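Local coordinates for protein putative mandelate racemase (Bordetella bronchiseptica, PDB 3OZY) that is of unconfirmed function but, as a magnesium-binding member of the enolase superfamily, probably abstracts the alpha proton of a carboxylate substrate, perhaps an acid sugar, at residues Gly26-Asn32 with Pro379-His385; Arg33-Leu37 with Phe306-Ile310; Ile146-Leu150 with Lys173-Ala177; His11-Thr15 with Phe369-Trp375. Numbering follows the deposited sequence.

Contact 1: Gly26-Asn32 with Pro379-His385. With ACY (acetic acid), chain I.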
loop_
_atom_site.group_PDB
_atom_site.type_symbol
_atom_site.label_atom_id
_atom_site.label_comp_id
_atom_site.label_asym_id
_atom_site.label_seq_id
_atom_site.Cartn_x
_atom_site.Cartn_y
_atom_site.Cartn_z
ATOM N N GLY A 26 6.339 -19.097 3.562
ATOM C CA GLY A 26 7.062 -17.839 3.589
ATOM C C GLY A 26 6.278 -16.706 4.233
ATOM O O GLY A 26 6.871 -15.709 4.654
ATOM N N ALA A 27 4.955 -16.837 4.290
ATOM C CA ALA A 27 4.117 -15.819 4.914
ATOM C C ALA A 27 4.146 -15.871 6.440
ATOM O O ALA A 27 3.664 -14.941 7.088
ATOM C CB ALA A 27 2.690 -15.934 4.427
ATOM N N GLY A 28 4.682 -16.954 7.005
ATOM C CA GLY A 28 4.755 -17.119 8.452
ATOM C C GLY A 28 4.027 -18.357 8.965
ATOM O O GLY A 28 3.369 -19.073 8.211
ATOM N N LEU A 29 4.155 -18.599 10.264
ATOM C CA LEU A 29 3.501 -19.734 10.926
ATOM C C LEU A 29 2.086 -19.333 11.360
ATOM O O LEU A 29 1.918 -18.370 12.103
ATOM C CB LEU A 29 4.320 -20.132 12.152
ATOM C CG LEU A 29 3.730 -21.219 13.056
ATOM C CD1 LEU A 29 3.760 -22.551 12.327
ATOM C CD2 LEU A 29 4.511 -21.300 14.382
ATOM N N LYS A 30 1.065 -20.044 10.890
ATOM C CA LYS A 30 -0.308 -19.692 11.244
ATOM C C LYS A 30 -0.585 -19.957 12.721
ATOM O O LYS A 30 -0.122 -20.955 13.279
ATOM C CB LYS A 30 -1.304 -20.448 10.373
ATOM C CG LYS A 30 -1.064 -20.232 8.887
ATOM C CD LYS A 30 -2.254 -20.688 8.069
ATOM C CE LYS A 30 -1.929 -20.652 6.578
ATOM N NZ LYS A 30 -1.505 -19.272 6.169
ATOM N N LEU A 31 -1.331 -19.048 13.347
ATOM C CA LEU A 31 -1.642 -19.120 14.773
ATOM C C LEU A 31 -3.145 -19.161 15.039
ATOM O O LEU A 31 -3.624 -19.987 15.824
ATOM C CB LEU A 31 -1.000 -17.935 15.503
ATOM C CG LEU A 31 0.521 -17.798 15.350
ATOM C CD1 LEU A 31 1.025 -16.488 15.965
ATOM C CD2 LEU A 31 1.263 -19.009 15.923
ATOM N N ASN A 32 -3.891 -18.264 14.398
ATOM C CA ASN A 32 -5.349 -18.249 14.493
ATOM C C ASN A 32 -5.896 -17.808 13.156
ATOM O O ASN A 32 -5.351 -16.880 12.563
ATOM C CB ASN A 32 -5.833 -17.286 15.585
ATOM C CG ASN A 32 -5.399 -17.712 16.968
ATOM O OD1 ASN A 32 -6.047 -18.557 17.604
ATOM N ND2 ASN A 32 -4.299 -17.139 17.447
ATOM N N PRO A 379 -3.139 -13.038 17.928
ATOM C CA PRO A 379 -2.437 -12.822 16.659
ATOM C C PRO A 379 -2.913 -13.818 15.600
ATOM O O PRO A 379 -3.354 -14.916 15.945
ATOM C CB PRO A 379 -0.986 -13.109 17.032
ATOM C CG PRO A 379 -1.105 -14.194 18.068
ATOM C CD PRO A 379 -2.320 -13.808 18.885
ATOM N N ALA A 380 -2.828 -13.456 14.324
ATOM C CA ALA A 380 -3.210 -14.384 13.260
ATOM C C ALA A 380 -2.048 -15.260 12.797
ATOM O O ALA A 380 -2.233 -16.439 12.485
ATOM C CB ALA A 380 -3.795 -13.627 12.058
ATOM N N ILE A 381 -0.851 -14.692 12.739
ATOM C CA ILE A 381 0.257 -15.347 12.058
ATOM C C ILE A 381 1.571 -14.845 12.630
ATOM O O ILE A 381 1.686 -13.687 13.037
ATOM C CB ILE A 381 0.155 -15.120 10.512
ATOM C CG1 ILE A 381 1.098 -16.036 9.736
ATOM C CG2 ILE A 381 0.351 -13.643 10.140
ATOM C CD1 ILE A 381 0.765 -16.109 8.251
ATOM N N GLY A 382 2.559 -15.725 12.695
ATOM C CA GLY A 382 3.882 -15.353 13.153
ATOM C C GLY A 382 4.641 -14.607 12.083
ATOM O O GLY A 382 4.149 -14.461 10.961
ATOM N N ALA A 383 5.843 -14.152 12.416
ATOM C CA ALA A 383 6.602 -13.294 11.510
ATOM C C ALA A 383 6.878 -13.989 10.187
ATOM O O ALA A 383 7.284 -15.160 10.151
ATOM C CB ALA A 383 7.909 -12.865 12.168
ATOM N N GLY A 384 6.670 -13.265 9.091
ATOM C CA GLY A 384 6.977 -13.775 7.769
ATOM C C GLY A 384 8.463 -13.775 7.445
ATOM O O GLY A 384 9.295 -13.306 8.224
ATOM N N HIS A 385 8.784 -14.297 6.270
ATOM C CA HIS A 385 10.167 -14.475 5.850
ATOM C C HIS A 385 10.526 -13.538 4.696
ATOM O O HIS A 385 9.656 -12.890 4.117
ATOM C CB HIS A 385 10.386 -15.932 5.442
ATOM C CG HIS A 385 10.096 -16.910 6.538
ATOM N ND1 HIS A 385 11.036 -17.266 7.480
ATOM C CD2 HIS A 385 8.969 -17.592 6.853
ATOM C CE1 HIS A 385 10.505 -18.137 8.321
ATOM N NE2 HIS A 385 9.253 -18.353 7.961
HETATM C C ACY I . -0.012 -18.692 3.210
HETATM O O ACY I . 1.036 -18.965 2.599
HETATM O OXT ACY I . -0.826 -19.555 3.602
HETATM C CH3 ACY I . -0.325 -17.256 3.516
HETATM O O HOH W 1 3.540 -12.636 8.742
HETATM O O HOH W 2 6.413 -17.347 11.602
#
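Residues 26-32 and 379-385 run antiparallel, their end-to-end directions 173° apart, with G28 CA 4.1 Å from G384 CA and G26 CA 5.1 Å from H385 CA. Only K30 and I381 form a beta bridge, so the pairing is irregular rather than a continuous sheet. G382 N donates to L29 O (2.8 Å), L31 N and N32 N both donate to A380 O (2.9 and 3.1 Å), and H385 N donates to G26 O (2.9 Å). Between these direct bonds two waters fill the gap: water 1 joins A27 O (2.8 Å) to G382 O (2.9 Å), and water 2 joins L29 N (2.9 Å) to A383 O (2.8 Å). G28 adopts phi/psi of 121/175°, where a CB would strike both G382 O and the preceding carbonyl, which explains the glycine. Among side chains, I381 buries the most surface, its CD1 lying 3.3 Å from A27 O, while L31 CD1 packs on P379 CG at 3.8 Å. N32 ND2 donates to P379 O (2.8 Å). K30 NZ reaches a bound acetate, at OXT (2.7 Å), and H385 NE2 pairs with E24. R95 of the second subunit bonds H385 O. The C-terminal tail is thus laid along the loop that follows the first strand of the N-terminal capping domain, the region that in enolase superfamily enzymes helps cover the barrel's active site.

Contact 2: Arg33-Leu37 with Phe306-Ile310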
loop_
_atom_site.group_PDB
_atom_site.type_symbol
_atom_site.label_atom_id
_atom_site.label_comp_id
_atom_site.label_asym_id
_atom_site.label_seq_id
_atom_site.Cartn_x
_atom_site.Cartn_y
_atom_site.Cartn_z
ATOM N N ARG A 33 -6.938 -18.470 12.660
ATOM C CA ARG A 33 -7.570 -18.032 11.422
ATOM C C ARG A 33 -8.574 -16.930 11.741
ATOM O O ARG A 33 -9.532 -17.128 12.495
ATOM C CB ARG A 33 -8.217 -19.205 10.674
ATOM C CG ARG A 33 -7.228 -20.324 10.266
ATOM C CD ARG A 33 -5.984 -19.796 9.506
ATOM N NE ARG A 33 -6.340 -19.153 8.241
ATOM C CZ ARG A 33 -6.503 -19.790 7.088
ATOM N NH1 ARG A 33 -6.321 -21.102 6.995
ATOM N NH2 ARG A 33 -6.840 -19.103 6.007
ATOM N N GLN A 34 -8.329 -15.755 11.178
ATOM C CA GLN A 34 -9.096 -14.568 11.520
ATOM C C GLN A 34 -9.718 -13.940 10.284
ATOM O O GLN A 34 -9.336 -14.243 9.149
ATOM C CB GLN A 34 -8.189 -13.543 12.205
ATOM C CG GLN A 34 -7.476 -14.106 13.433
ATOM C CD GLN A 34 -6.738 -13.055 14.248
ATOM O OE1 GLN A 34 -6.276 -12.034 13.728
ATOM N NE2 GLN A 34 -6.613 -13.311 15.541
ATOM N N MET A 35 -10.669 -13.043 10.522
ATOM C CA MET A 35 -11.262 -12.259 9.446
ATOM C C MET A 35 -12.020 -11.090 10.028
ATOM O O MET A 35 -12.322 -11.046 11.228
ATOM C CB MET A 35 -12.245 -13.102 8.628
ATOM C CG MET A 35 -13.528 -13.452 9.385
ATOM S SD MET A 35 -14.682 -14.465 8.438
ATOM C CE MET A 35 -15.196 -13.281 7.194
ATOM N N ILE A 36 -12.304 -10.128 9.160
ATOM C CA ILE A 36 -13.368 -9.168 9.393
ATOM C C ILE A 36 -14.577 -9.597 8.580
ATOM O O ILE A 36 -14.471 -9.838 7.378
ATOM C CB ILE A 36 -12.968 -7.762 8.908
ATOM C CG1 ILE A 36 -11.913 -7.146 9.821
ATOM C CG2 ILE A 36 -14.200 -6.858 8.809
ATOM C CD1 ILE A 36 -12.430 -6.754 11.201
ATOM N N LEU A 37 -15.730 -9.695 9.237
ATOM C CA LEU A 37 -16.996 -9.854 8.547
ATOM C C LEU A 37 -17.600 -8.467 8.376
ATOM O O LEU A 37 -18.003 -7.836 9.356
ATOM C CB LEU A 37 -17.944 -10.761 9.347
ATOM C CG LEU A 37 -19.342 -10.932 8.754
ATOM C CD1 LEU A 37 -19.281 -11.609 7.407
ATOM C CD2 LEU A 37 -20.246 -11.725 9.704
ATOM N N PHE A 306 -7.635 -17.415 -0.515
ATOM C CA PHE A 306 -7.344 -18.037 0.779
ATOM C C PHE A 306 -7.494 -17.065 1.952
ATOM O O PHE A 306 -6.638 -16.209 2.160
ATOM C CB PHE A 306 -5.909 -18.565 0.695
ATOM C CG PHE A 306 -5.501 -19.543 1.780
ATOM C CD1 PHE A 306 -5.506 -20.916 1.531
ATOM C CD2 PHE A 306 -4.998 -19.091 2.986
ATOM C CE1 PHE A 306 -5.062 -21.814 2.484
ATOM C CE2 PHE A 306 -4.564 -19.988 3.949
ATOM C CZ PHE A 306 -4.601 -21.356 3.689
ATOM N N ASN A 307 -8.602 -17.194 2.690
ATOM C CA ASN A 307 -8.754 -16.623 4.035
ATOM C C ASN A 307 -9.982 -17.166 4.745
ATOM O O ASN A 307 -9.892 -17.596 5.892
ATOM C CB ASN A 307 -8.804 -15.092 4.059
ATOM C CG ASN A 307 -8.603 -14.547 5.461
ATOM O OD1 ASN A 307 -7.496 -14.585 5.984
ATOM N ND2 ASN A 307 -9.683 -14.084 6.092
ATOM N N ASP A 308 -11.131 -17.127 4.084
ATOM C CA ASP A 308 -12.378 -17.559 4.715
ATOM C C ASP A 308 -13.404 -17.913 3.640
ATOM O O ASP A 308 -13.148 -17.731 2.453
ATOM C CB ASP A 308 -12.901 -16.468 5.652
ATOM C CG ASP A 308 -13.137 -15.153 4.926
ATOM O OD1 ASP A 308 -14.076 -15.113 4.106
ATOM O OD2 ASP A 308 -12.395 -14.181 5.169
ATOM N N ILE A 309 -14.563 -18.417 4.041
ATOM C CA ILE A 309 -15.523 -18.894 3.061
ATOM C C ILE A 309 -16.131 -17.754 2.233
ATOM O O ILE A 309 -16.597 -17.973 1.118
ATOM C CB ILE A 309 -16.629 -19.758 3.715
ATOM C CG1 ILE A 309 -17.352 -20.612 2.666
ATOM C CG2 ILE A 309 -17.603 -18.886 4.487
ATOM C CD1 ILE A 309 -16.490 -21.672 2.024
ATOM N N ILE A 310 -16.132 -16.544 2.780
ATOM C CA ILE A 310 -16.637 -15.402 2.025
ATOM C C ILE A 310 -15.665 -15.023 0.918
ATOM O O ILE A 310 -16.080 -14.785 -0.217
ATOM C CB ILE A 310 -16.912 -14.197 2.928
ATOM C CG1 ILE A 310 -17.949 -14.583 3.987
ATOM C CG2 ILE A 310 -17.366 -12.991 2.093
ATOM C CD1 ILE A 310 -18.480 -13.411 4.770
HETATM O O HOH W 3 -8.242 -16.820 8.079
HETATM O O HOH W 4 -5.543 -16.487 5.807
#
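R33, M35 and N307 lose the most surface here, 76, 62 and 56 Å² respectively. The R33 side chain folds over the 306-310 segment until NH2 lies 3.2 Å from F306 CE2; its NH1 forms a salt bridge with D331. Water 4 links R33 NH2 (2.9 Å) to N307 OD1 (2.7 Å). N307 ND2 donates twice, to Q34 O (3.1 Å) across the contact and to D308 OD2 (2.9 Å) beside it, so with OD1 on water 4 both ends of the amide are used. M35 points toward the other segment, its CE 3.6 Å from D308 OD2 and 4.1 Å from I310 CD1, and L37 CD1 extends the apolar patch to I310 CD1 at 3.3 Å. D308 OD2 also bonds S51, while OD1 accepts from T311 N and, weakly, from I310 N (2.8 Å). D308 is therefore the N-cap of helix 309-321, and this capped helix start packs against strand 32-42, joining barrel to capping domain as in the enolase-superfamily fold.

Contact 3: Ile146-Leu150 with Lys173-Ala177. With ACY (acetic acid), chain H; ACY (acetic acid), chain I.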
loop_
_atom_site.group_PDB
_atom_site.type_symbol
_atom_site.label_atom_id
_atom_site.label_comp_id
_atom_site.label_asym_id
_atom_site.label_seq_id
_atom_site.Cartn_x
_atom_site.Cartn_y
_atom_site.Cartn_z
ATOM N N ILE A 146 -0.156 -28.018 0.511
ATOM C CA ILE A 146 0.789 -28.852 1.251
ATOM C C ILE A 146 1.907 -27.907 1.683
ATOM O O ILE A 146 2.523 -27.243 0.838
ATOM C CB ILE A 146 1.328 -29.968 0.346
ATOM C CG1 ILE A 146 0.167 -30.859 -0.106
ATOM C CG2 ILE A 146 2.410 -30.774 1.063
ATOM C CD1 ILE A 146 0.501 -31.809 -1.241
ATOM N N TYR A 147 2.130 -27.786 2.989
ATOM C CA TYR A 147 3.017 -26.759 3.531
ATOM C C TYR A 147 4.446 -27.259 3.783
ATOM O O TYR A 147 4.800 -28.383 3.407
ATOM C CB TYR A 147 2.391 -26.108 4.783
ATOM C CG TYR A 147 1.391 -25.016 4.428
ATOM C CD1 TYR A 147 0.146 -25.330 3.895
ATOM C CD2 TYR A 147 1.701 -23.670 4.605
ATOM C CE1 TYR A 147 -0.773 -24.335 3.546
ATOM C CE2 TYR A 147 0.789 -22.670 4.261
ATOM C CZ TYR A 147 -0.443 -23.011 3.734
ATOM O OH TYR A 147 -1.352 -22.027 3.390
ATOM N N TRP A 148 5.271 -26.410 4.388
ATOM C CA TRP A 148 6.635 -26.766 4.751
ATOM C C TRP A 148 6.649 -27.865 5.816
ATOM O O TRP A 148 5.600 -28.321 6.268
ATOM C CB TRP A 148 7.358 -25.540 5.304
ATOM C CG TRP A 148 7.653 -24.447 4.300
ATOM C CD1 TRP A 148 7.437 -24.467 2.950
ATOM C CD2 TRP A 148 8.245 -23.189 4.599
ATOM N NE1 TRP A 148 7.850 -23.270 2.392
ATOM C CE2 TRP A 148 8.351 -22.472 3.388
ATOM C CE3 TRP A 148 8.687 -22.591 5.783
ATOM C CZ2 TRP A 148 8.897 -21.191 3.326
ATOM C CZ3 TRP A 148 9.220 -21.319 5.723
ATOM C CH2 TRP A 148 9.327 -20.633 4.504
ATOM N N ASP A 149 7.850 -28.283 6.209
ATOM C CA ASP A 149 8.040 -29.209 7.330
ATOM C C ASP A 149 7.632 -30.655 7.037
ATOM O O ASP A 149 7.279 -31.401 7.952
ATOM C CB ASP A 149 7.324 -28.691 8.587
ATOM C CG ASP A 149 7.733 -27.272 8.942
ATOM O OD1 ASP A 149 8.921 -27.046 9.235
ATOM O OD2 ASP A 149 6.868 -26.371 8.907
ATOM N N LEU A 150 7.693 -31.058 5.772
ATOM C CA LEU A 150 7.406 -32.439 5.392
ATOM C C LEU A 150 8.606 -33.090 4.726
ATOM O O LEU A 150 9.413 -32.416 4.086
ATOM C CB LEU A 150 6.233 -32.487 4.412
ATOM C CG LEU A 150 4.910 -31.899 4.898
ATOM C CD1 LEU A 150 3.864 -32.068 3.829
ATOM C CD2 LEU A 150 4.444 -32.566 6.186
ATOM N N LYS A 173 3.848 -25.566 -0.949
ATOM C CA LYS A 173 4.648 -24.430 -0.512
ATOM C C LYS A 173 6.132 -24.771 -0.534
ATOM O O LYS A 173 6.541 -25.845 -0.075
ATOM C CB LYS A 173 4.243 -24.030 0.904
ATOM C CG LYS A 173 2.795 -23.619 1.044
ATOM C CD LYS A 173 2.546 -22.294 0.326
ATOM C CE LYS A 173 1.178 -21.740 0.656
ATOM N NZ LYS A 173 1.034 -20.327 0.195
ATOM N N VAL A 174 6.939 -23.845 -1.038
ATOM C CA VAL A 174 8.378 -24.035 -1.155
ATOM C C VAL A 174 9.101 -22.752 -0.754
ATOM O O VAL A 174 8.475 -21.739 -0.425
ATOM C CB VAL A 174 8.772 -24.392 -2.605
ATOM C CG1 VAL A 174 8.044 -25.658 -3.075
ATOM C CG2 VAL A 174 8.486 -23.215 -3.553
ATOM N N GLY A 175 10.429 -22.806 -0.748
ATOM C CA GLY A 175 11.204 -21.584 -0.655
ATOM C C GLY A 175 12.263 -21.520 0.422
ATOM O O GLY A 175 13.195 -20.722 0.312
ATOM N N ARG A 176 12.127 -22.330 1.464
ATOM C CA ARG A 176 13.095 -22.302 2.554
ATOM C C ARG A 176 14.304 -23.184 2.275
ATOM O O ARG A 176 15.447 -22.787 2.513
ATOM C CB ARG A 176 12.449 -22.737 3.865
ATOM C CG ARG A 176 13.430 -22.750 5.018
ATOM C CD ARG A 176 12.713 -22.943 6.333
ATOM N NE ARG A 176 11.986 -24.206 6.372
ATOM C CZ ARG A 176 11.177 -24.553 7.362
ATOM N NH1 ARG A 176 10.996 -23.722 8.383
ATOM N NH2 ARG A 176 10.548 -25.718 7.332
ATOM N N ALA A 177 14.041 -24.384 1.776
ATOM C CA ALA A 177 15.100 -25.350 1.510
ATOM C C ALA A 177 14.884 -25.962 0.136
ATOM O O ALA A 177 14.272 -27.015 0.011
ATOM C CB ALA A 177 15.112 -26.432 2.581
HETATM C C ACY H . 10.866 -27.294 4.174
HETATM O O ACY H . 11.408 -26.171 4.055
HETATM O OXT ACY H . 10.543 -27.779 5.278
HETATM C CH3 ACY H . 10.603 -28.099 2.933
HETATM C C ACY I . -0.012 -18.692 3.210
HETATM O O ACY I . 1.036 -18.965 2.599
HETATM O OXT ACY I . -0.826 -19.555 3.602
HETATM C CH3 ACY I . -0.325 -17.256 3.516
HETATM O O HOH W 5 9.102 -24.425 10.159
#
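The backbones touch at one point, where K173 N donates to I146 O (2.8 Å), the parallel pairing of strands 139-146 and 169-173 at their C-terminal ends. Beyond it side chains supply the partners. W148 NE1 makes a weak bond to V174 O (3.3 Å). R176 NH2 forms a salt bridge with D149 OD1 (2.8 Å), and water 5 bridges the same OD1 (2.8 Å) to R176 NH1 (2.7 Å). One acetate takes up more donors: its OXT accepts from D149 N and R176 NH2 (both 2.9 Å), its O from R176 NE (3.1 Å). The nitrogens of the guanidinium thus all have acceptors, while R176 CB sits 3.8 Å from the centroid of the W148 six-membered ring, 10° off its normal, a CH-pi contact. K173 CG likewise stands 3.8 Å from the Y147 ring centroid, 15° off the normal. In the second acetate, ACY OXT accepts from Y147 OH (2.5 Å). Its other oxygen, ACY O, accepts from K173 NZ (2.8 Å); S25 and K30 also bind this acetate. K173 NZ further donates to N203 and to D201, a magnesium ligand. Acetate probably comes from the crystallisation liquor, yet this one lies among lysine, tyrosine and serine donors beside the metal site, consistent with a pocket that could hold a substrate carboxylate; K173, close to the magnesium, is probably placed like the lysine bases of related enzymes.

Contact 4: His11-Thr15 with Phe369-Trp375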
loop_
_atom_site.group_PDB
_atom_site.type_symbol
_atom_site.label_atom_id
_atom_site.label_comp_id
_atom_site.label_asym_id
_atom_site.label_seq_id
_atom_site.Cartn_x
_atom_site.Cartn_y
_atom_site.Cartn_z
ATOM N N HIS A 11 -16.992 -6.708 11.816
ATOM C CA HIS A 11 -16.930 -7.633 12.955
ATOM C C HIS A 11 -15.606 -8.377 12.949
ATOM O O HIS A 11 -15.350 -9.178 12.059
ATOM C CB HIS A 11 -18.057 -8.675 12.895
ATOM C CG HIS A 11 -19.434 -8.096 12.784
ATOM N ND1 HIS A 11 -20.231 -7.851 13.884
ATOM C CD2 HIS A 11 -20.166 -7.744 11.704
ATOM C CE1 HIS A 11 -21.387 -7.352 13.482
ATOM N NE2 HIS A 11 -21.373 -7.276 12.164
ATOM N N ALA A 12 -14.773 -8.128 13.951
ATOM C CA ALA A 12 -13.497 -8.830 14.071
ATOM C C ALA A 12 -13.680 -10.213 14.688
ATOM O O ALA A 12 -14.195 -10.341 15.806
ATOM C CB ALA A 12 -12.514 -8.007 14.882
ATOM N N LEU A 13 -13.238 -11.240 13.962
ATOM C CA LEU A 13 -13.424 -12.626 14.373
ATOM C C LEU A 13 -12.105 -13.385 14.433
ATOM O O LEU A 13 -11.215 -13.176 13.605
ATOM C CB LEU A 13 -14.362 -13.340 13.400
ATOM C CG LEU A 13 -15.729 -12.714 13.144
ATOM C CD1 LEU A 13 -16.529 -13.577 12.174
ATOM C CD2 LEU A 13 -16.489 -12.551 14.452
ATOM N N SER A 14 -11.982 -14.275 15.418
ATOM C CA SER A 14 -10.811 -15.130 15.517
ATOM C C SER A 14 -11.228 -16.563 15.816
ATOM O O SER A 14 -12.146 -16.802 16.608
ATOM C CB SER A 14 -9.847 -14.615 16.586
ATOM O OG SER A 14 -8.606 -15.306 16.518
ATOM N N THR A 15 -10.568 -17.512 15.157
ATOM C CA THR A 15 -10.808 -18.934 15.409
ATOM C C THR A 15 -9.472 -19.630 15.642
ATOM O O THR A 15 -8.474 -19.306 14.999
ATOM C CB THR A 15 -11.567 -19.616 14.246
ATOM O OG1 THR A 15 -10.766 -19.589 13.052
ATOM C CG2 THR A 15 -12.888 -18.917 13.976
ATOM N N PHE A 369 -22.488 -18.275 15.497
ATOM C CA PHE A 369 -21.058 -18.519 15.374
ATOM C C PHE A 369 -20.293 -17.191 15.422
ATOM O O PHE A 369 -19.308 -17.063 16.143
ATOM C CB PHE A 369 -20.742 -19.298 14.092
ATOM C CG PHE A 369 -19.274 -19.431 13.815
ATOM C CD1 PHE A 369 -18.559 -20.511 14.299
ATOM C CD2 PHE A 369 -18.606 -18.459 13.083
ATOM C CE1 PHE A 369 -17.204 -20.626 14.055
ATOM C CE2 PHE A 369 -17.244 -18.569 12.842
ATOM C CZ PHE A 369 -16.548 -19.653 13.325
ATOM N N VAL A 370 -20.762 -16.197 14.670
ATOM C CA VAL A 370 -20.132 -14.880 14.669
ATOM C C VAL A 370 -20.041 -14.315 16.085
ATOM O O VAL A 370 -18.976 -13.903 16.537
ATOM C CB VAL A 370 -20.893 -13.896 13.751
ATOM C CG1 VAL A 370 -20.353 -12.479 13.902
ATOM C CG2 VAL A 370 -20.802 -14.360 12.297
ATOM N N ALA A 371 -21.168 -14.322 16.791
ATOM C CA ALA A 371 -21.210 -13.767 18.140
ATOM C C ALA A 371 -20.252 -14.484 19.095
ATOM O O ALA A 371 -19.700 -13.867 20.006
ATOM C CB ALA A 371 -22.632 -13.801 18.679
ATOM N N ALA A 372 -20.049 -15.782 18.877
ATOM C CA ALA A 372 -19.207 -16.586 19.768
ATOM C C ALA A 372 -17.712 -16.531 19.450
ATOM O O ALA A 372 -16.908 -17.113 20.171
ATOM C CB ALA A 372 -19.680 -18.037 19.784
ATOM N N HIS A 373 -17.337 -15.842 18.375
ATOM C CA HIS A 373 -15.928 -15.812 17.977
ATOM C C HIS A 373 -15.352 -14.410 17.829
ATOM O O HIS A 373 -14.466 -14.170 16.996
ATOM C CB HIS A 373 -15.706 -16.649 16.714
ATOM C CG HIS A 373 -15.912 -18.112 16.938
ATOM N ND1 HIS A 373 -17.156 -18.702 16.882
ATOM C CD2 HIS A 373 -15.040 -19.097 17.258
ATOM C CE1 HIS A 373 -17.040 -19.992 17.144
ATOM N NE2 HIS A 373 -15.767 -20.258 17.371
ATOM N N ALA A 374 -15.831 -13.490 18.653
ATOM C CA ALA A 374 -15.265 -12.149 18.672
ATOM C C ALA A 374 -13.773 -12.177 18.995
ATOM O O ALA A 374 -13.325 -12.866 19.912
ATOM C CB ALA A 374 -16.013 -11.266 19.662
ATOM N N TRP A 375 -13.003 -11.417 18.228
ATOM C CA TRP A 375 -11.573 -11.277 18.436
ATOM C C TRP A 375 -11.274 -10.677 19.804
ATOM O O TRP A 375 -11.946 -9.741 20.241
ATOM C CB TRP A 375 -11.027 -10.375 17.332
ATOM C CG TRP A 375 -9.564 -10.054 17.351
ATOM C CD1 TRP A 375 -8.512 -10.927 17.383
ATOM C CD2 TRP A 375 -8.995 -8.745 17.234
ATOM N NE1 TRP A 375 -7.323 -10.235 17.324
ATOM C CE2 TRP A 375 -7.595 -8.893 17.237
ATOM C CE3 TRP A 375 -9.541 -7.457 17.150
ATOM C CZ2 TRP A 375 -6.728 -7.801 17.149
ATOM C CZ3 TRP A 375 -8.684 -6.375 17.063
ATOM C CH2 TRP A 375 -7.294 -6.552 17.063
#
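This is an edge contact of the N-terminal capping domain: strand 5-16, outermost in its three-stranded antiparallel sheet within this chain, takes the end of helix 367-372 and the residues after it along its outer edge. Two backbone bonds frame a single beta bridge between L13 and A374 (CA-CA 4.7 Å): W375 N donates to A12 O, and S14 N to H373 O, each 2.9 Å. The short L13 CA to H373 O distance of 3.2 Å fits a CA-H...O contact. Apolar groups fill in around this bridge. L13 CD2 lies 3.9 Å from V370 CG1, T15 CG2 meets F369 CZ at 3.8 Å, and A12 CB packs on W375 CB at 3.7 Å. S14 CB lies near the edge of the W375 ring, 4.0 Å from CD1. The turn itself is held by H373 ND1, which donates to F369 O (2.8 Å). W375 NE1 finds E378 O, and its ring packs on R63 of the second subunit. On its other edge the strand pairs with 32-42. The C-terminal segment adds a single bridge to the outer edge of the capping domain's sheet, as in the enolase-superfamily fold, where C-terminal residues join the N-terminal domain.

In the fold
From the N terminus, strand 5-16 enters contact 4 and waits for residues 369-375, closing the longest loop. Residues 26-32 follow and meet 379-385 in contact 1; because the tail reaches 369-375 first, contacts 1 and 4 cross. Strand 32-42 comes next, and contact 2 closes on 306-310, nested inside both. Contact 3, a short loop within the barrel between the ends of strands 139-146 and 169-173, is nested in all the others. Contacts 2 and 4 share neighbouring strands of one sheet, and contacts 1 and 3 share an acetate. Contacts 1, 2 and 4 tie the N-terminal domain to the barrel and the C-terminal tail, while contact 3 joins two neighbouring barrel loops.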